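Local atomic coordinates of oxidoreductase (Methanosarcina mazei, PDB entry 3KA7), a protein that binds flavin-adenine dinucleotide and probably acts as an oxidoreductase of the flavin-containing amine oxidoreductase family. Residues A[53-58]-A[311-316]; A[79-84]-A[186-191]; A[248-253]-A[394-399]. All coordinates share one frame; numbering follows the deposited sequence.

Contact 1: residues A[53-58]-A[311-316]; sequences AFHMLP and NEVTQA. With FAD (flavin-adenine dinucleotide), chain B.
The amide of Asn311 and the ring of Phe54 cross obliquely, their planes 59° apart, and the amide's two ends serve different parts of the phenylalanine. Asn311 OD1 lies in the plane of the ring at its edge, 3.7 Å from Phe54 CD1. ND2 turns to the main chain instead and gives a hydrogen bond of 3.1 Å from Asn311 ND2 to Phe54 O. The donor sits on a lone pair in the carbonyl plane and the acceptor stays close to the amide plane, so this one bond sets the turn of the amide. A chi1 of 74° puts Asn311 CG between its own backbone N and carbonyl carbon, a crowded position that carries CG toward residues 53-58. Met56, present as selenomethionine, meets the same side chain tip to tip, CE standing 3.7 Å from Asn311 ND2. Val313 crosses His55 at about a right angle: its CG1 packs on the carbonyl oxygens of Phe54 and His55, while CG2 lies 3.9 Å from His55 ND1, a buried nitrogen with no polar partner in the model. Met329 touches Phe54, His55 and Asn311, and Trp161 meets the Phe54 ring edge-to-face.

Residues 53-58 also grip the flavin. Phe54 N donates to FAD O4 at 3.2 Å, FAD N3 makes a weak bond of 2.9 Å to Met56 O, and Phe54 CD2 is 3.4 Å from FAD C6. The main chain thus matches the acceptor O4 with a donor and the donor N3 with an acceptor. Asn311 works from the second shell, holding the Phe54 carbonyl, which along the chain falls between these two groups, and the N-H at O4 would probably draw electron density toward that oxygen.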
loop_
_atom_site.group_PDB
_atom_site.type_symbol
_atom_site.label_atom_id
_atom_site.label_comp_id
_atom_site.label_asym_id
_atom_site.label_seq_id
_atom_site.Cartn_x
_atom_site.Cartn_y
_atom_site.Cartn_z
ATOM N N ALA A 53 -3.808 -1.975 -5.637
ATOM C CA ALA A 53 -2.426 -1.520 -5.821
ATOM C C ALA A 53 -2.055 -1.197 -7.275
ATOM O O ALA A 53 -2.537 -1.824 -8.215
ATOM C CB ALA A 53 -1.461 -2.555 -5.246
ATOM N N PHE A 54 -1.179 -0.213 -7.440
ATOM C CA PHE A 54 -0.855 0.317 -8.752
ATOM C C PHE A 54 0.213 -0.543 -9.433
ATOM O O PHE A 54 1.105 -0.012 -10.095
ATOM C CB PHE A 54 -0.347 1.758 -8.618
ATOM C CG PHE A 54 -1.432 2.803 -8.464
ATOM C CD1 PHE A 54 -1.442 3.918 -9.292
ATOM C CD2 PHE A 54 -2.403 2.705 -7.489
ATOM C CE1 PHE A 54 -2.416 4.910 -9.148
ATOM C CE2 PHE A 54 -3.375 3.701 -7.341
ATOM C CZ PHE A 54 -3.387 4.782 -8.172
ATOM N N HIS A 55 0.131 -1.868 -9.284
ATOM C CA HIS A 55 1.096 -2.750 -9.983
ATOM C C HIS A 55 2.554 -2.394 -9.683
ATOM O O HIS A 55 3.431 -2.496 -10.557
ATOM C CB HIS A 55 0.856 -2.704 -11.493
ATOM C CG HIS A 55 -0.413 -3.380 -11.924
ATOM N ND1 HIS A 55 -1.237 -2.870 -12.908
ATOM C CD2 HIS A 55 -0.996 -4.526 -11.502
ATOM C CE1 HIS A 55 -2.270 -3.679 -13.074
ATOM N NE2 HIS A 55 -2.147 -4.688 -12.233
HETATM N N MSE A 56 2.819 -1.985 -8.445
HETATM C CA MSE A 56 4.132 -1.467 -8.097
HETATM C C MSE A 56 4.492 -1.828 -6.661
HETATM O O MSE A 56 3.621 -1.813 -5.780
HETATM C CB MSE A 56 4.132 0.056 -8.304
HETATM C CG MSE A 56 5.465 0.740 -8.117
HETATM SE SE MSE A 56 5.351 2.603 -8.628
HETATM C CE MSE A 56 5.966 2.382 -10.476
ATOM N N LEU A 57 5.760 -2.184 -6.438
ATOM C CA LEU A 57 6.303 -2.425 -5.097
ATOM C C LEU A 57 7.109 -1.202 -4.653
ATOM O O LEU A 57 7.962 -0.712 -5.402
ATOM C CB LEU A 57 7.225 -3.649 -5.085
ATOM C CG LEU A 57 6.630 -5.003 -5.497
ATOM C CD1 LEU A 57 7.651 -6.132 -5.306
ATOM C CD2 LEU A 57 5.367 -5.300 -4.733
ATOM N N PRO A 58 6.841 -0.701 -3.439
ATOM C CA PRO A 58 7.512 0.505 -2.955
ATOM C C PRO A 58 9.044 0.395 -2.949
ATOM O O PRO A 58 9.744 1.386 -3.232
ATOM C CB PRO A 58 6.968 0.649 -1.530
ATOM C CG PRO A 58 5.597 0.066 -1.621
ATOM C CD PRO A 58 5.771 -1.141 -2.522
ATOM N N ASN A 311 1.469 6.794 -12.237
ATOM C CA ASN A 311 2.455 5.889 -12.836
ATOM C C ASN A 311 1.974 5.335 -14.166
ATOM O O ASN A 311 0.863 5.629 -14.597
ATOM C CB ASN A 311 2.943 4.781 -11.874
ATOM C CG ASN A 311 1.920 3.672 -11.617
ATOM O OD1 ASN A 311 0.820 3.648 -12.178
ATOM N ND2 ASN A 311 2.304 2.724 -10.751
ATOM N N GLU A 312 2.845 4.581 -14.833
ATOM C CA GLU A 312 2.576 4.101 -16.181
ATOM C C GLU A 312 3.284 2.766 -16.318
ATOM O O GLU A 312 4.361 2.678 -16.918
ATOM C CB GLU A 312 3.153 5.096 -17.186
ATOM C CG GLU A 312 2.609 4.971 -18.584
ATOM C CD GLU A 312 2.820 6.245 -19.370
ATOM O OE1 GLU A 312 3.917 6.418 -19.957
ATOM O OE2 GLU A 312 1.893 7.087 -19.377
ATOM N N VAL A 313 2.705 1.723 -15.743
ATOM C CA VAL A 313 3.440 0.475 -15.600
ATOM C C VAL A 313 3.641 -0.267 -16.918
ATOM O O VAL A 313 4.432 -1.214 -17.000
ATOM C CB VAL A 313 2.802 -0.452 -14.551
ATOM C CG1 VAL A 313 2.819 0.239 -13.167
ATOM C CG2 VAL A 313 1.390 -0.841 -14.963
ATOM N N THR A 314 2.912 0.153 -17.941
ATOM C CA THR A 314 3.088 -0.450 -19.262
ATOM C C THR A 314 4.450 -0.057 -19.847
ATOM O O THR A 314 4.909 -0.635 -20.845
ATOM C CB THR A 314 1.939 -0.074 -20.218
ATOM O OG1 THR A 314 1.610 1.317 -20.052
ATOM C CG2 THR A 314 0.710 -0.904 -19.897
ATOM N N GLN A 315 5.101 0.929 -19.239
ATOM C CA GLN A 315 6.495 1.221 -19.584
ATOM C C GLN A 315 7.386 0.020 -19.263
ATOM O O GLN A 315 8.415 -0.202 -19.916
ATOM C CB GLN A 315 6.988 2.474 -18.865
ATOM C CG GLN A 315 6.291 3.743 -19.349
ATOM C CD GLN A 315 6.783 4.184 -20.723
ATOM O OE1 GLN A 315 7.836 3.738 -21.181
ATOM N NE2 GLN A 315 6.022 5.058 -21.382
ATOM N N ALA A 316 6.976 -0.772 -18.276
ATOM C CA ALA A 316 7.735 -1.932 -17.838
ATOM C C ALA A 316 7.147 -3.227 -18.413
ATOM O O ALA A 316 7.887 -4.123 -18.826
ATOM C CB ALA A 316 7.780 -1.991 -16.298
HETATM P PA FAD B . -6.528 -7.671 1.594
HETATM O O1A FAD B . -7.310 -6.750 2.495
HETATM O O2A FAD B . -6.209 -7.152 0.212
HETATM O O5B FAD B . -7.316 -9.062 1.453
HETATM C C5B FAD B . -8.227 -9.465 2.468
HETATM C C4B FAD B . -8.956 -10.670 1.864
HETATM O O4B FAD B . -9.841 -11.257 2.797
HETATM C C3B FAD B . -9.786 -10.250 0.648
HETATM O O3B FAD B . -9.430 -11.028 -0.485
HETATM C C2B FAD B . -11.229 -10.517 1.082
HETATM O O2B FAD B . -12.067 -10.916 0.014
HETATM C C1B FAD B . -11.055 -11.603 2.137
HETATM N N9A FAD B . -12.109 -11.655 3.159
HETATM C C8A FAD B . -12.728 -10.622 3.834
HETATM N N7A FAD B . -13.595 -11.167 4.736
HETATM C C5A FAD B . -13.518 -12.521 4.625
HETATM C C6A FAD B . -14.180 -13.558 5.266
HETATM N N6A FAD B . -14.999 -13.302 6.281
HETATM N N1A FAD B . -13.878 -14.861 4.923
HETATM C C2A FAD B . -12.942 -15.145 3.950
HETATM N N3A FAD B . -12.288 -14.113 3.309
HETATM C C4A FAD B . -12.588 -12.833 3.649
HETATM N N1 FAD B . 0.419 -1.128 -2.127
HETATM C C2 FAD B . 1.683 -1.143 -2.690
HETATM O O2 FAD B . 2.598 -1.763 -2.132
HETATM N N3 FAD B . 1.913 -0.439 -3.862
HETATM C C4 FAD B . 0.896 0.277 -4.470
HETATM O O4 FAD B . 1.093 0.904 -5.510
HETATM C C4X FAD B . -0.370 0.299 -3.903
HETATM N N5 FAD B . -1.389 1.031 -4.496
HETATM C C5X FAD B . -2.650 1.029 -3.924
HETATM C C6 FAD B . -3.689 1.746 -4.517
HETATM C C7 FAD B . -4.962 1.730 -3.959
HETATM C C7M FAD B . -6.064 2.519 -4.620
HETATM C C8 FAD B . -5.182 0.998 -2.800
HETATM C C8M FAD B . -6.540 0.961 -2.160
HETATM C C9 FAD B . -4.146 0.289 -2.197
HETATM C C9A FAD B . -2.875 0.297 -2.764
HETATM N N10 FAD B . -1.841 -0.409 -2.166
HETATM C C10 FAD B . -0.596 -0.416 -2.733
HETATM C "C1'" FAD B . -2.033 -1.124 -0.869
HETATM C "C2'" FAD B . -2.240 -2.617 -1.154
HETATM O "O2'" FAD B . -3.174 -2.771 -2.219
HETATM C "C3'" FAD B . -2.752 -3.297 0.113
HETATM O "O3'" FAD B . -1.963 -2.876 1.220
HETATM C "C4'" FAD B . -2.738 -4.823 0.090
HETATM O "O4'" FAD B . -3.311 -5.345 -1.091
HETATM C "C5'" FAD B . -3.581 -5.285 1.273
HETATM O "O5'" FAD B . -3.337 -6.659 1.450
HETATM P P FAD B . -3.861 -7.403 2.751
HETATM O O1P FAD B . -2.856 -8.457 3.145
HETATM O O2P FAD B . -4.236 -6.433 3.854
HETATM O O3P FAD B . -5.188 -8.201 2.315
#

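Contact 2: residues A[79-84]-A[186-191]; sequences VRSEMT and GGTGIP
Gly186 CA and Gly187 N lie over one face of the Arg80 guanidinium, the Gly186 CA 4.1 Å above its plane and both atoms offset toward its rim. Gly186 is the first residue to leave helix 172-185, with a positive phi of 90°, and at its backbone angles a beta carbon would be jammed against the carbonyl oxygen of the residue before. Arg80 gets there by starting with CG anti to the backbone N (chi1 177°) and then bending at chi2 and chi3.

Thr188 is the polar centre. Its carbonyl oxygen takes a hydrogen bond of 2.8 Å from Ser81 N to Thr188 O, the donor tilted 33° from the carbonyl plane, while Arg80 CD packs against the same oxygen. Thr188 OG1 lies 2.9 Å from Ser81 OG, whose bond to Thr296 O fastens it to a further loop. A water hydrogen-bonds to Thr188 OG1, Thr84 OG1 and Glu82 O, bridging the segments where the strands have ended.

Gly189 faces Arg80 as an antiparallel non-hydrogen-bonded pair, the two CA atoms only 4.2 Å apart; a beta carbon here would run into Val79 O. Ile190 then forms the hydrogen-bonded pair with Val79, at 3.0 Å from Val79 N to Ile190 O and 2.8 Å from Ile190 N to Val79 O. Their side chains share a face of this two-stranded ribbon, which backs the flavin-binding loop: Ser81 packs on Met56.

Main-chain bonds therefore carry the pairing, the missing side chain at Gly189 permits its closeness, and the water extends the polar link beyond it.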
loop_
_atom_site.group_PDB
_atom_site.type_symbol
_atom_site.label_atom_id
_atom_site.label_comp_id
_atom_site.label_asym_id
_atom_site.label_seq_id
_atom_site.Cartn_x
_atom_site.Cartn_y
_atom_site.Cartn_z
ATOM N N VAL A 79 11.162 -5.691 -11.873
ATOM C CA VAL A 79 12.109 -4.759 -12.480
ATOM C C VAL A 79 12.207 -3.480 -11.667
ATOM O O VAL A 79 11.184 -2.931 -11.220
ATOM C CB VAL A 79 11.738 -4.413 -13.919
ATOM C CG1 VAL A 79 12.916 -3.722 -14.594
ATOM C CG2 VAL A 79 11.340 -5.685 -14.697
ATOM N N ARG A 80 13.437 -3.018 -11.455
ATOM C CA ARG A 80 13.669 -1.750 -10.764
ATOM C C ARG A 80 13.234 -0.573 -11.639
ATOM O O ARG A 80 13.611 -0.480 -12.812
ATOM C CB ARG A 80 15.146 -1.607 -10.371
ATOM C CG ARG A 80 15.503 -0.288 -9.715
ATOM C CD ARG A 80 14.846 -0.088 -8.357
ATOM N NE ARG A 80 15.255 -1.099 -7.380
ATOM C CZ ARG A 80 16.433 -1.129 -6.766
ATOM N NH1 ARG A 80 17.347 -0.204 -7.024
ATOM N NH2 ARG A 80 16.699 -2.086 -5.880
ATOM N N SER A 81 12.434 0.322 -11.067
ATOM C CA SER A 81 11.939 1.486 -11.797
ATOM C C SER A 81 13.049 2.513 -12.036
ATOM O O SER A 81 14.016 2.591 -11.278
ATOM C CB SER A 81 10.832 2.186 -11.006
ATOM O OG SER A 81 9.662 1.401 -10.873
ATOM N N GLU A 82 12.871 3.312 -13.077
ATOM C CA GLU A 82 13.645 4.515 -13.262
ATOM C C GLU A 82 13.309 5.484 -12.143
ATOM O O GLU A 82 12.250 5.356 -11.514
ATOM C CB GLU A 82 13.333 5.113 -14.626
ATOM C CG GLU A 82 13.800 4.194 -15.751
ATOM C CD GLU A 82 15.231 3.702 -15.549
ATOM O OE1 GLU A 82 16.168 4.538 -15.562
ATOM O OE2 GLU A 82 15.425 2.475 -15.379
HETATM N N MSE A 83 14.214 6.421 -11.868
HETATM C CA MSE A 83 14.015 7.389 -10.781
HETATM C C MSE A 83 12.712 8.154 -10.977
HETATM O O MSE A 83 12.354 8.579 -12.085
HETATM C CB MSE A 83 15.210 8.369 -10.647
HETATM C CG MSE A 83 15.100 9.436 -9.505
HETATM SE SE MSE A 83 14.690 8.625 -7.778
HETATM C CE MSE A 83 16.342 7.587 -7.527
ATOM N N THR A 84 12.001 8.312 -9.877
ATOM C CA THR A 84 10.780 9.074 -9.861
ATOM C C THR A 84 11.056 10.533 -10.201
ATOM O O THR A 84 12.109 11.085 -9.859
ATOM C CB THR A 84 10.113 8.941 -8.482
ATOM O OG1 THR A 84 9.448 7.666 -8.409
ATOM C CG2 THR A 84 9.115 10.075 -8.243
ATOM N N GLY A 186 16.309 0.385 -1.571
ATOM C CA GLY A 186 16.177 0.984 -2.896
ATOM C C GLY A 186 14.772 1.438 -3.259
ATOM O O GLY A 186 13.844 1.396 -2.440
ATOM N N GLY A 187 14.636 1.883 -4.499
ATOM C CA GLY A 187 13.414 2.500 -4.985
ATOM C C GLY A 187 12.388 1.526 -5.538
ATOM O O GLY A 187 12.496 0.306 -5.375
ATOM N N THR A 188 11.394 2.089 -6.208
ATOM C CA THR A 188 10.235 1.318 -6.631
ATOM C C THR A 188 10.596 0.314 -7.717
ATOM O O THR A 188 11.677 0.365 -8.320
ATOM C CB THR A 188 9.117 2.241 -7.159
ATOM O OG1 THR A 188 9.553 2.874 -8.369
ATOM C CG2 THR A 188 8.783 3.317 -6.153
ATOM N N GLY A 189 9.674 -0.607 -7.961
ATOM C CA GLY A 189 9.817 -1.553 -9.050
ATOM C C GLY A 189 8.466 -2.097 -9.467
ATOM O O GLY A 189 7.471 -1.878 -8.785
ATOM N N ILE A 190 8.439 -2.826 -10.579
ATOM C CA ILE A 190 7.187 -3.348 -11.130
ATOM C C ILE A 190 7.286 -4.850 -11.399
ATOM O O ILE A 190 8.181 -5.302 -12.124
ATOM C CB ILE A 190 6.812 -2.635 -12.455
ATOM C CG1 ILE A 190 6.535 -1.144 -12.223
ATOM C CG2 ILE A 190 5.605 -3.317 -13.124
ATOM C CD1 ILE A 190 6.659 -0.324 -13.512
ATOM N N PRO A 191 6.369 -5.638 -10.816
ATOM C CA PRO A 191 6.379 -7.073 -11.083
ATOM C C PRO A 191 5.870 -7.397 -12.497
ATOM O O PRO A 191 4.870 -6.835 -12.946
ATOM C CB PRO A 191 5.399 -7.627 -10.037
ATOM C CG PRO A 191 4.439 -6.499 -9.810
ATOM C CD PRO A 191 5.258 -5.238 -9.935
HETATM O O HOH W 1 10.825 5.395 -8.928
#

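Contact 3: residues A[248-253]-A[394-399]; sequences LGHAAT and LYVVGD. With FAD (flavin-adenine dinucleotide), chain B.
The carbonyl oxygen of Gly249 is gripped twice by Thr253, at 3.0 Å from Thr253 N to Gly249 O and at 2.7 Å from Thr253 OG1 to Gly249 O, the hydroxyl standing above the carbonyl plane. Gly249 is the N-cap of helix 250-256, and this double hold closes its first turn; Ser246 OG is a further partner of the hydroxyl.

Val396, on the edge strand of the parallel sheet, packs against that turn with both branches. CG1, anti to the backbone N (chi1 174°), rests 3.7 Å from Gly249 CA. CG2, beside the N, lies over one face of the His250 ring, offset toward the rim, in a CH-pi contact 3.9 Å from the ring centroid. Thr253 CG2 meets Leu394 CD2 tip to tip. The ring is held by Tyr269 OH at ND1 and Gly386 O at NE2; an alanine at His250 would probably leave both without a mate and open a gap over Val396.

Past the strand, Asp399 N donates to FAD O2P at 2.9 Å, and FAD O3' donates to Asp399 OD2, which also forms a salt bridge with Arg38. Apolar packing thus seats helix on strand, while the strand's continuation binds the cofactor's phosphate and ribityl chain.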
loop_
_atom_site.group_PDB
_atom_site.type_symbol
_atom_site.label_atom_id
_atom_site.label_comp_id
_atom_site.label_asym_id
_atom_site.label_seq_id
_atom_site.Cartn_x
_atom_site.Cartn_y
_atom_site.Cartn_z
ATOM N N LEU A 248 -7.775 -10.239 7.736
ATOM C CA LEU A 248 -8.939 -9.341 7.611
ATOM C C LEU A 248 -8.775 -7.991 8.317
ATOM O O LEU A 248 -9.639 -7.107 8.184
ATOM C CB LEU A 248 -10.200 -10.049 8.142
ATOM C CG LEU A 248 -10.556 -11.395 7.500
ATOM C CD1 LEU A 248 -11.925 -11.804 8.033
ATOM C CD2 LEU A 248 -10.592 -11.341 5.963
ATOM N N GLY A 249 -7.676 -7.832 9.051
ATOM C CA GLY A 249 -7.462 -6.667 9.931
ATOM C C GLY A 249 -8.120 -6.873 11.288
ATOM O O GLY A 249 -9.037 -7.680 11.419
ATOM N N HIS A 250 -7.667 -6.133 12.295
ATOM C CA HIS A 250 -8.167 -6.337 13.658
ATOM C C HIS A 250 -9.670 -6.089 13.803
ATOM O O HIS A 250 -10.356 -6.834 14.498
ATOM C CB HIS A 250 -7.410 -5.465 14.658
ATOM C CG HIS A 250 -6.027 -5.950 14.951
ATOM N ND1 HIS A 250 -5.771 -7.006 15.801
ATOM C CD2 HIS A 250 -4.823 -5.528 14.498
ATOM C CE1 HIS A 250 -4.467 -7.207 15.869
ATOM N NE2 HIS A 250 -3.869 -6.327 15.086
ATOM N N ALA A 251 -10.190 -5.039 13.182
ATOM C CA ALA A 251 -11.625 -4.764 13.345
ATOM C C ALA A 251 -12.513 -5.939 12.909
ATOM O O ALA A 251 -13.404 -6.382 13.650
ATOM C CB ALA A 251 -12.015 -3.507 12.595
ATOM N N ALA A 252 -12.274 -6.433 11.699
ATOM C CA ALA A 252 -13.048 -7.517 11.158
ATOM C C ALA A 252 -12.761 -8.815 11.917
ATOM O O ALA A 252 -13.645 -9.631 12.114
ATOM C CB ALA A 252 -12.757 -7.683 9.665
ATOM N N THR A 253 -11.517 -8.999 12.342
ATOM C CA THR A 253 -11.159 -10.170 13.129
ATOM C C THR A 253 -11.889 -10.182 14.473
ATOM O O THR A 253 -12.349 -11.230 14.922
ATOM C CB THR A 253 -9.645 -10.247 13.345
ATOM O OG1 THR A 253 -8.984 -10.303 12.061
ATOM C CG2 THR A 253 -9.292 -11.493 14.166
ATOM N N LEU A 394 -3.915 -16.987 17.534
ATOM C CA LEU A 394 -4.602 -16.126 16.565
ATOM C C LEU A 394 -3.790 -14.869 16.300
ATOM O O LEU A 394 -3.547 -14.081 17.222
ATOM C CB LEU A 394 -5.996 -15.745 17.082
ATOM C CG LEU A 394 -6.755 -14.722 16.225
ATOM C CD1 LEU A 394 -7.017 -15.269 14.836
ATOM C CD2 LEU A 394 -8.048 -14.336 16.914
ATOM N N TYR A 395 -3.366 -14.697 15.047
ATOM C CA TYR A 395 -2.610 -13.517 14.616
ATOM C C TYR A 395 -3.298 -12.791 13.456
ATOM O O TYR A 395 -4.037 -13.396 12.685
ATOM C CB TYR A 395 -1.200 -13.917 14.182
ATOM C CG TYR A 395 -0.359 -14.497 15.312
ATOM C CD1 TYR A 395 0.433 -13.674 16.101
ATOM C CD2 TYR A 395 -0.372 -15.859 15.586
ATOM C CE1 TYR A 395 1.204 -14.195 17.144
ATOM C CE2 TYR A 395 0.387 -16.392 16.628
ATOM C CZ TYR A 395 1.178 -15.549 17.397
ATOM O OH TYR A 395 1.942 -16.060 18.436
ATOM N N VAL A 396 -3.036 -11.496 13.347
ATOM C CA VAL A 396 -3.582 -10.682 12.257
ATOM C C VAL A 396 -2.454 -10.184 11.366
ATOM O O VAL A 396 -1.460 -9.626 11.852
ATOM C CB VAL A 396 -4.362 -9.466 12.802
ATOM C CG1 VAL A 396 -4.802 -8.541 11.640
ATOM C CG2 VAL A 396 -5.535 -9.939 13.633
ATOM N N VAL A 397 -2.607 -10.394 10.061
ATOM C CA VAL A 397 -1.653 -9.876 9.091
ATOM C C VAL A 397 -2.375 -9.054 8.030
ATOM O O VAL A 397 -3.604 -9.096 7.926
ATOM C CB VAL A 397 -0.885 -11.005 8.400
ATOM C CG1 VAL A 397 -0.116 -11.826 9.453
ATOM C CG2 VAL A 397 -1.845 -11.910 7.618
ATOM N N GLY A 398 -1.608 -8.314 7.236
ATOM C CA GLY A 398 -2.217 -7.454 6.219
ATOM C C GLY A 398 -1.967 -5.994 6.531
ATOM O O GLY A 398 -1.217 -5.673 7.458
ATOM N N ASP A 399 -2.576 -5.107 5.754
ATOM C CA ASP A 399 -2.273 -3.691 5.909
ATOM C C ASP A 399 -3.001 -3.016 7.080
ATOM O O ASP A 399 -2.937 -1.794 7.236
ATOM C CB ASP A 399 -2.370 -2.923 4.573
ATOM C CG ASP A 399 -3.807 -2.668 4.115
ATOM O OD1 ASP A 399 -4.774 -2.933 4.874
ATOM O OD2 ASP A 399 -3.962 -2.203 2.970
HETATM P PA FAD B . -6.528 -7.671 1.594
HETATM O O1A FAD B . -7.310 -6.750 2.495
HETATM O O2A FAD B . -6.209 -7.152 0.212
HETATM O O5B FAD B . -7.316 -9.062 1.453
HETATM C C5B FAD B . -8.227 -9.465 2.468
HETATM C C4B FAD B . -8.956 -10.670 1.864
HETATM O O4B FAD B . -9.841 -11.257 2.797
HETATM C C3B FAD B . -9.786 -10.250 0.648
HETATM O O3B FAD B . -9.430 -11.028 -0.485
HETATM C C2B FAD B . -11.229 -10.517 1.082
HETATM O O2B FAD B . -12.067 -10.916 0.014
HETATM C C1B FAD B . -11.055 -11.603 2.137
HETATM N N9A FAD B . -12.109 -11.655 3.159
HETATM C C8A FAD B . -12.728 -10.622 3.834
HETATM N N7A FAD B . -13.595 -11.167 4.736
HETATM C C5A FAD B . -13.518 -12.521 4.625
HETATM C C6A FAD B . -14.180 -13.558 5.266
HETATM N N6A FAD B . -14.999 -13.302 6.281
HETATM N N1A FAD B . -13.878 -14.861 4.923
HETATM C C2A FAD B . -12.942 -15.145 3.950
HETATM N N3A FAD B . -12.288 -14.113 3.309
HETATM C C4A FAD B . -12.588 -12.833 3.649
HETATM N N1 FAD B . 0.419 -1.128 -2.127
HETATM C C2 FAD B . 1.683 -1.143 -2.690
HETATM O O2 FAD B . 2.598 -1.763 -2.132
HETATM N N3 FAD B . 1.913 -0.439 -3.862
HETATM C C4 FAD B . 0.896 0.277 -4.470
HETATM O O4 FAD B . 1.093 0.904 -5.510
HETATM C C4X FAD B . -0.370 0.299 -3.903
HETATM N N5 FAD B . -1.389 1.031 -4.496
HETATM C C5X FAD B . -2.650 1.029 -3.924
HETATM C C6 FAD B . -3.689 1.746 -4.517
HETATM C C7 FAD B . -4.962 1.730 -3.959
HETATM C C7M FAD B . -6.064 2.519 -4.620
HETATM C C8 FAD B . -5.182 0.998 -2.800
HETATM C C8M FAD B . -6.540 0.961 -2.160
HETATM C C9 FAD B . -4.146 0.289 -2.197
HETATM C C9A FAD B . -2.875 0.297 -2.764
HETATM N N10 FAD B . -1.841 -0.409 -2.166
HETATM C C10 FAD B . -0.596 -0.416 -2.733
HETATM C "C1'" FAD B . -2.033 -1.124 -0.869
HETATM C "C2'" FAD B . -2.240 -2.617 -1.154
HETATM O "O2'" FAD B . -3.174 -2.771 -2.219
HETATM C "C3'" FAD B . -2.752 -3.297 0.113
HETATM O "O3'" FAD B . -1.963 -2.876 1.220
HETATM C "C4'" FAD B . -2.738 -4.823 0.090
HETATM O "O4'" FAD B . -3.311 -5.345 -1.091
HETATM C "C5'" FAD B . -3.581 -5.285 1.273
HETATM O "O5'" FAD B . -3.337 -6.659 1.450
HETATM P P FAD B . -3.861 -7.403 2.751
HETATM O O1P FAD B . -2.856 -8.457 3.145
HETATM O O2P FAD B . -4.236 -6.433 3.854
HETATM O O3P FAD B . -5.188 -8.201 2.315
#

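In the fold
From the N terminus, residues 53-58, after strand 47-50, open the long loop that contact 1 closes at 311-316, just past strand 307-311 of the mixed sheet. Contact 2 is nested inside it, opening at 79-84 and closing at 186-191 before contact 3 begins. Residues 248-253 start contact 3 within the same loop, but it closes only at 394-399, so contacts 1 and 3 cross. Contacts 1 and 2 touch through a probable hydrogen bond, 2.9 Å from Leu57 N to Gly189 O, joining the flavin-side loop to the two-stranded ribbon. Contact 3 ties helix 250-256 to strand 394-396 of the parallel sheet; its centre is 27 Å from that of contact 1, and the two do not touch, but both meet FAD.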